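PDB 6HXP: citryl-CoA lyase from Hydrogenobacter thermophilus, which cleaves citryl-CoA into acetyl-CoA and oxaloacetate, a step of the reductive Krebs cycle, and belongs to the citrate synthase family. Local coordinates for the interface of chains A and B. Sequence-based numbering; all coordinates share one arbitrary frame. Chains: chain A/B, Citryl-CoA lyase.

The three contacts are patches of one two-fold symmetric interface between identical subunits, and each has a twin with the chains exchanged. Contact 1 and contact 3 have C-alpha centres about 13 Å apart and share A:Ser60, at the end of helix 48-60. Contact 3 and contact 2, about 10 Å apart, share A:Asp63, just beyond it, while contacts 1 and 2 lie about 19 Å apart. Chain B supplies its N-terminal strands and helices 24-27 and 33-42. One subunit's N-terminal segment thus lies along its mate's helices, a tie that probably helps hold a citrate synthase-like dimer, two of which would form the deposited four-chain assembly.

Contact 1: the interface of chains A and B. Residues chain A 56, 59-60, 151-152, 155; chain B 25, 28-30.
B:Val28 reaches into chain A with both methyl groups while its backbone carbonyl is gripped by A:Arg151, so one loop residue is held through apolar and polar contacts together. With CG1 anti to the backbone N (chi1 173°), the two methyls are split between neighbours. CG1 faces A:Ala56 CB at 3.9 Å and also meets A:Ile155 CD1 and A:Arg151 CG; CG2 lies against A:Ser60 CA at 3.7 Å, with A:Val59 CG1 beside it. The side chains of A:Arg151 and B:Val28 run past each other in opposite directions, whereas A:Ile155 crosses B:Val28 at about a right angle. The arginine chain bends at chi2 (61°) and presents its guanidinium side-on. NE and NH2 both donate to the carbonyl O of B:Val28, at 3.0 Å and 2.8 Å respectively; NH2 approaches in the carbonyl plane, and NE is tilted from it. Both bonds are bent at the hydrogen, as befits two donors converging on one oxygen. A:Ile155 CD1 rests over the rim of one guanidinium face, 3.8 Å above the plane, and touches the CA of B:Gly29. A:Ser60 OG turns back to donate to A:Ala56 O at 2.8 Å, which satisfies the hydroxyl beside the valine methyls. In the fold, the loop after helix 24-27 of chain B inserts between helices 48-60 and 147-158 of chain A.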
# COMPACT_ATOMS: atom_id res chain seq x y z
N ALA A 56 20.21 -11.25 16.79
CA ALA A 56 20.48 -12.35 15.84
C ALA A 56 19.29 -12.67 14.96
O ALA A 56 19.45 -12.93 13.76
CB ALA A 56 20.90 -13.59 16.61
N VAL A 59 18.86 -9.79 12.30
CA VAL A 59 19.89 -9.85 11.26
C VAL A 59 19.64 -11.01 10.33
O VAL A 59 19.88 -10.88 9.12
CB VAL A 59 21.30 -9.91 11.90
CG1 VAL A 59 22.38 -10.17 10.86
CG2 VAL A 59 21.60 -8.60 12.63
N SER A 60 19.13 -12.14 10.88
CA SER A 60 18.90 -13.36 10.10
C SER A 60 18.01 -13.16 8.89
O SER A 60 18.15 -13.88 7.92
CB SER A 60 18.26 -14.43 10.97
OG SER A 60 19.20 -14.96 11.90
N ARG A 151 22.49 -21.97 12.88
CA ARG A 151 23.23 -20.83 13.42
C ARG A 151 22.47 -20.22 14.62
O ARG A 151 23.08 -19.93 15.66
CB ARG A 151 23.44 -19.78 12.33
CG ARG A 151 24.17 -18.51 12.76
CD ARG A 151 25.55 -18.83 13.26
NE ARG A 151 26.24 -17.60 13.60
CZ ARG A 151 27.23 -17.53 14.47
NH1 ARG A 151 27.68 -18.63 15.06
NH2 ARG A 151 27.77 -16.35 14.77
N LEU A 152 21.17 -20.00 14.44
CA LEU A 152 20.35 -19.41 15.50
C LEU A 152 20.29 -20.32 16.75
O LEU A 152 20.38 -19.82 17.88
CB LEU A 152 18.95 -19.13 15.01
CG LEU A 152 18.83 -17.91 14.12
CD1 LEU A 152 17.47 -17.90 13.42
CD2 LEU A 152 19.00 -16.60 14.94
N ILE A 155 23.61 -20.33 18.64
CA ILE A 155 23.71 -19.11 19.47
C ILE A 155 22.83 -19.26 20.71
O ILE A 155 23.28 -19.00 21.84
CB ILE A 155 23.33 -17.87 18.65
CG1 ILE A 155 24.37 -17.60 17.54
CG2 ILE A 155 23.23 -16.63 19.55
CD1 ILE A 155 23.81 -16.70 16.43
N LEU B 25 25.25 -15.76 7.49
CA LEU B 25 25.37 -16.58 8.68
C LEU B 25 26.53 -16.18 9.57
O LEU B 25 26.46 -16.44 10.78
CB LEU B 25 25.37 -18.06 8.32
CG LEU B 25 23.91 -18.47 7.86
CD1 LEU B 25 23.77 -19.86 7.81
CD2 LEU B 25 22.79 -17.92 8.79
N VAL B 28 25.14 -13.01 11.56
CA VAL B 28 24.18 -13.38 12.62
C VAL B 28 24.99 -13.76 13.86
O VAL B 28 25.83 -14.65 13.80
CB VAL B 28 23.30 -14.56 12.15
CG1 VAL B 28 22.41 -15.10 13.29
CG2 VAL B 28 22.40 -14.14 10.96
N GLY B 29 24.67 -13.09 14.98
CA GLY B 29 25.34 -13.31 16.26
C GLY B 29 26.59 -12.48 16.46
O GLY B 29 27.14 -12.47 17.58
N ASN B 30 27.10 -11.83 15.40
CA ASN B 30 28.33 -11.06 15.44
C ASN B 30 28.14 -9.58 15.22
O ASN B 30 28.91 -8.79 15.75
CB ASN B 30 29.34 -11.60 14.44
CG ASN B 30 29.85 -12.96 14.92
OD1 ASN B 30 30.14 -13.14 16.12
ND2 ASN B 30 30.05 -13.88 13.99

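Contact 2: the interface of chains A and B. Residues chain A 63, 75, 220-221, 224; chain B 7, 9, 20, 40-41.
Within helix 206-228, the helical backbone of A:Ala220 (phi/psi -58/-44°) and A:Glu224 sets both residues toward B:Ile9, in the loop between strands 5-7 and 10-13. The isoleucine ends in CD1, which sits over the centre of the A:His221 ring, 3.7 Å from the centroid, and also packs on A:Ala220 CB. The imidazole is held by both nitrogens: NE2 donates in the ring plane to A:Asp63 OD2 at 2.9 Å, and ND1 accepts from A:Arg75 NH1, which is tilted from that plane, at 3.0 Å. An alanine in place of A:His221 would probably leave B:Ile9 CD1 without the flat surface beneath it and A:Asp63 without this donor. A:Glu224, extended beyond CG, joins the chains: its OE1 accepts from B:Thr7 OG1 on the syn lone pair at 2.7 Å and from A:Arg75 NH1, its salt-bridge partner on the same chain, on the anti one. Its other oxygen, OE2, reaches B:Arg20 NH1 through a water. B:Arg20 grips its own B:Ile40 O side-on with NE and NH2, fixing its guanidinium near the contact. Farther along, B:Ile40 CD1 lies 3.6 Å from A:Asp63 CB. A second water joins B:Arg20 NH2 to the carbonyl of A:Ala220, 2.9 Å from its O.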
# COMPACT_ATOMS: atom_id res chain seq x y z
N ASP A 63 17.79 -9.48 4.47
CA ASP A 63 17.50 -9.41 3.04
C ASP A 63 17.60 -10.80 2.44
O ASP A 63 18.26 -11.67 2.98
CB ASP A 63 18.46 -8.46 2.26
CG ASP A 63 17.89 -8.05 0.91
OD1 ASP A 63 16.76 -7.53 0.87
OD2 ASP A 63 18.56 -8.35 -0.14
N ARG A 75 10.48 -2.88 -6.02
CA ARG A 75 11.23 -2.27 -7.10
C ARG A 75 10.35 -1.88 -8.30
O ARG A 75 10.60 -0.86 -8.93
CB ARG A 75 12.37 -3.20 -7.53
CG ARG A 75 13.38 -3.40 -6.40
CD ARG A 75 14.54 -4.34 -6.75
NE ARG A 75 15.47 -3.59 -7.56
CZ ARG A 75 16.79 -3.37 -7.38
NH1 ARG A 75 17.47 -3.95 -6.35
NH2 ARG A 75 17.45 -2.62 -8.23
N ALA A 220 17.09 -0.80 0.96
CA ALA A 220 18.24 -0.90 0.06
C ALA A 220 17.84 -1.17 -1.39
O ALA A 220 18.39 -0.55 -2.32
CB ALA A 220 19.20 -1.98 0.55
N HIS A 221 16.90 -2.08 -1.59
CA HIS A 221 16.43 -2.43 -2.95
C HIS A 221 15.73 -1.25 -3.63
O HIS A 221 15.97 -1.00 -4.80
CB HIS A 221 15.49 -3.64 -2.89
CG HIS A 221 16.23 -4.92 -2.82
ND1 HIS A 221 16.75 -5.54 -3.95
CD2 HIS A 221 16.60 -5.65 -1.72
CE1 HIS A 221 17.41 -6.61 -3.51
NE2 HIS A 221 17.37 -6.71 -2.18
N GLU A 224 18.29 1.42 -4.48
CA GLU A 224 19.08 0.99 -5.63
C GLU A 224 18.28 1.15 -6.93
O GLU A 224 18.79 1.68 -7.93
CB GLU A 224 19.55 -0.46 -5.43
CG GLU A 224 20.52 -0.90 -6.51
CD GLU A 224 21.03 -2.30 -6.31
OE1 GLU A 224 20.21 -3.23 -6.19
OE2 GLU A 224 22.28 -2.47 -6.24
N THR B 7 21.51 -6.04 -9.36
CA THR B 7 21.66 -5.60 -8.00
C THR B 7 23.06 -5.83 -7.48
O THR B 7 23.72 -6.78 -7.91
CB THR B 7 20.66 -6.34 -7.06
OG1 THR B 7 20.77 -5.84 -5.74
CG2 THR B 7 20.89 -7.85 -7.02
N ILE B 9 23.34 -5.63 -3.97
CA ILE B 9 23.07 -5.75 -2.57
C ILE B 9 23.34 -7.10 -2.00
O ILE B 9 24.08 -7.24 -1.01
CB ILE B 9 21.60 -5.33 -2.27
CG1 ILE B 9 21.28 -3.93 -2.76
CG2 ILE B 9 21.31 -5.42 -0.73
CD1 ILE B 9 19.80 -3.64 -2.84
N ARG B 20 26.15 -7.74 0.78
CA ARG B 20 27.30 -6.85 0.45
C ARG B 20 28.60 -7.65 0.57
O ARG B 20 29.63 -7.14 1.03
CB ARG B 20 27.30 -5.64 1.34
CG ARG B 20 26.04 -4.80 1.25
CD ARG B 20 25.85 -4.12 -0.11
NE ARG B 20 24.79 -3.11 -0.02
CZ ARG B 20 24.36 -2.37 -1.04
NH1 ARG B 20 24.85 -2.56 -2.28
NH2 ARG B 20 23.41 -1.45 -0.84
N ILE B 40 24.09 -2.96 5.07
CA ILE B 40 23.31 -3.18 3.88
C ILE B 40 23.07 -1.90 3.12
O ILE B 40 23.00 -1.91 1.90
CB ILE B 40 22.04 -3.97 4.16
CG1 ILE B 40 21.54 -4.59 2.80
CG2 ILE B 40 20.97 -3.15 4.86
CD1 ILE B 40 20.46 -5.62 3.05
N LEU B 41 22.92 -0.79 3.85
CA LEU B 41 22.65 0.51 3.21
C LEU B 41 23.90 1.15 2.62
O LEU B 41 23.84 1.72 1.53
CB LEU B 41 21.99 1.47 4.17
CG LEU B 41 20.64 1.05 4.73
CD1 LEU B 41 20.12 2.09 5.70
CD2 LEU B 41 19.65 0.78 3.59
O HOH W 1 21.15 0.12 -2.01
O HOH W 2 23.87 -1.15 -4.53

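Contact 3: the interface of chains A and B. Residues chain A 60, 63-65; chain B 10, 12, 17, 24.
B:His12 leans the NE2 tip of its ring over the rim of the A:His64 imidazole, the two planes tilted by about 49°, in this member of the citrate synthase family, whose N-terminal strands reach the mate here. Along B:His12, CB leads away from strand 10-13, and CG lies anti to the carbonyl carbon (chi1 -70°), which carries the far edge of the ring to chain A. CE1 at this edge comes within 3.4 Å of the backbone O of A:His64. NE2 stands 3.4 Å above the plane of the A:His64 ring, and the side chains as a whole, not the rings, cross at about a right angle. The same NE2 donates to B:Thr17 OG1 at 2.8 Å; the bond is strongly bent, 118° at the hydrogen, and the partner is tilted from the ring plane, yet it should help to limit rotation of the ring. B:Thr17, on the adjoining strand 16-19, also sets that hydroxyl beside A:His64 CD2. Next to the histidines, B:Thr10 uses both branches: OG1 donates to the anti lone pair of A:Asp63 OD2 at 2.8 Å, while CG2 packs on A:Gly65 CA at 3.7 Å. The same carboxylate oxygen receives A:Gly65 N from above its plane, which ties the loop after helix 48-60 together. Toward the helix itself, B:Leu24 CD2 touches the carbonyl O of A:Ser60 at 3.5 Å.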
# COMPACT_ATOMS: atom_id res chain seq x y z
N SER A 60 19.13 -12.14 10.88
CA SER A 60 18.90 -13.36 10.10
C SER A 60 18.01 -13.16 8.89
O SER A 60 18.15 -13.88 7.92
CB SER A 60 18.26 -14.43 10.97
OG SER A 60 19.20 -14.96 11.90
N ASP A 63 17.79 -9.48 4.47
CA ASP A 63 17.50 -9.41 3.04
C ASP A 63 17.60 -10.80 2.44
O ASP A 63 18.26 -11.67 2.98
CB ASP A 63 18.46 -8.46 2.26
CG ASP A 63 17.89 -8.05 0.91
OD1 ASP A 63 16.76 -7.53 0.87
OD2 ASP A 63 18.56 -8.35 -0.14
N HIS A 64 16.94 -10.99 1.29
CA HIS A 64 17.02 -12.27 0.59
C HIS A 64 17.18 -12.06 -0.89
O HIS A 64 16.80 -12.91 -1.69
CB HIS A 64 15.80 -13.15 0.91
CG HIS A 64 16.11 -14.62 0.76
ND1 HIS A 64 15.75 -15.33 -0.38
CD2 HIS A 64 16.84 -15.42 1.55
CE1 HIS A 64 16.21 -16.56 -0.20
NE2 HIS A 64 16.85 -16.67 0.96
N GLY A 65 17.68 -10.90 -1.28
CA GLY A 65 17.97 -10.59 -2.66
C GLY A 65 16.77 -10.09 -3.43
O GLY A 65 15.74 -9.70 -2.88
N THR B 10 22.73 -8.11 -2.58
CA THR B 10 22.75 -9.47 -2.06
C THR B 10 22.90 -10.47 -3.20
O THR B 10 22.40 -10.23 -4.29
CB THR B 10 21.41 -9.73 -1.33
OG1 THR B 10 21.28 -8.85 -0.21
CG2 THR B 10 21.19 -11.17 -0.86
N HIS B 12 23.28 -15.06 -3.73
CA HIS B 12 23.33 -16.39 -3.13
C HIS B 12 24.44 -17.19 -3.78
O HIS B 12 24.56 -17.18 -5.00
CB HIS B 12 21.98 -17.08 -3.24
CG HIS B 12 20.95 -16.44 -2.37
ND1 HIS B 12 20.27 -15.32 -2.79
CD2 HIS B 12 20.64 -16.69 -1.08
CE1 HIS B 12 19.54 -14.93 -1.75
NE2 HIS B 12 19.72 -15.73 -0.69
N THR B 17 23.09 -16.95 1.67
CA THR B 17 22.91 -15.55 1.42
C THR B 17 24.19 -14.79 1.78
O THR B 17 24.74 -14.98 2.86
CB THR B 17 21.75 -15.01 2.25
OG1 THR B 17 20.55 -15.79 2.01
CG2 THR B 17 21.47 -13.55 1.98
N LEU B 24 25.86 -14.03 5.33
CA LEU B 24 24.84 -13.64 6.32
C LEU B 24 24.96 -14.46 7.60
O LEU B 24 24.88 -13.88 8.68
CB LEU B 24 23.46 -13.73 5.71
CG LEU B 24 22.31 -13.27 6.68
CD1 LEU B 24 22.58 -11.91 7.29
CD2 LEU B 24 21.00 -13.23 5.94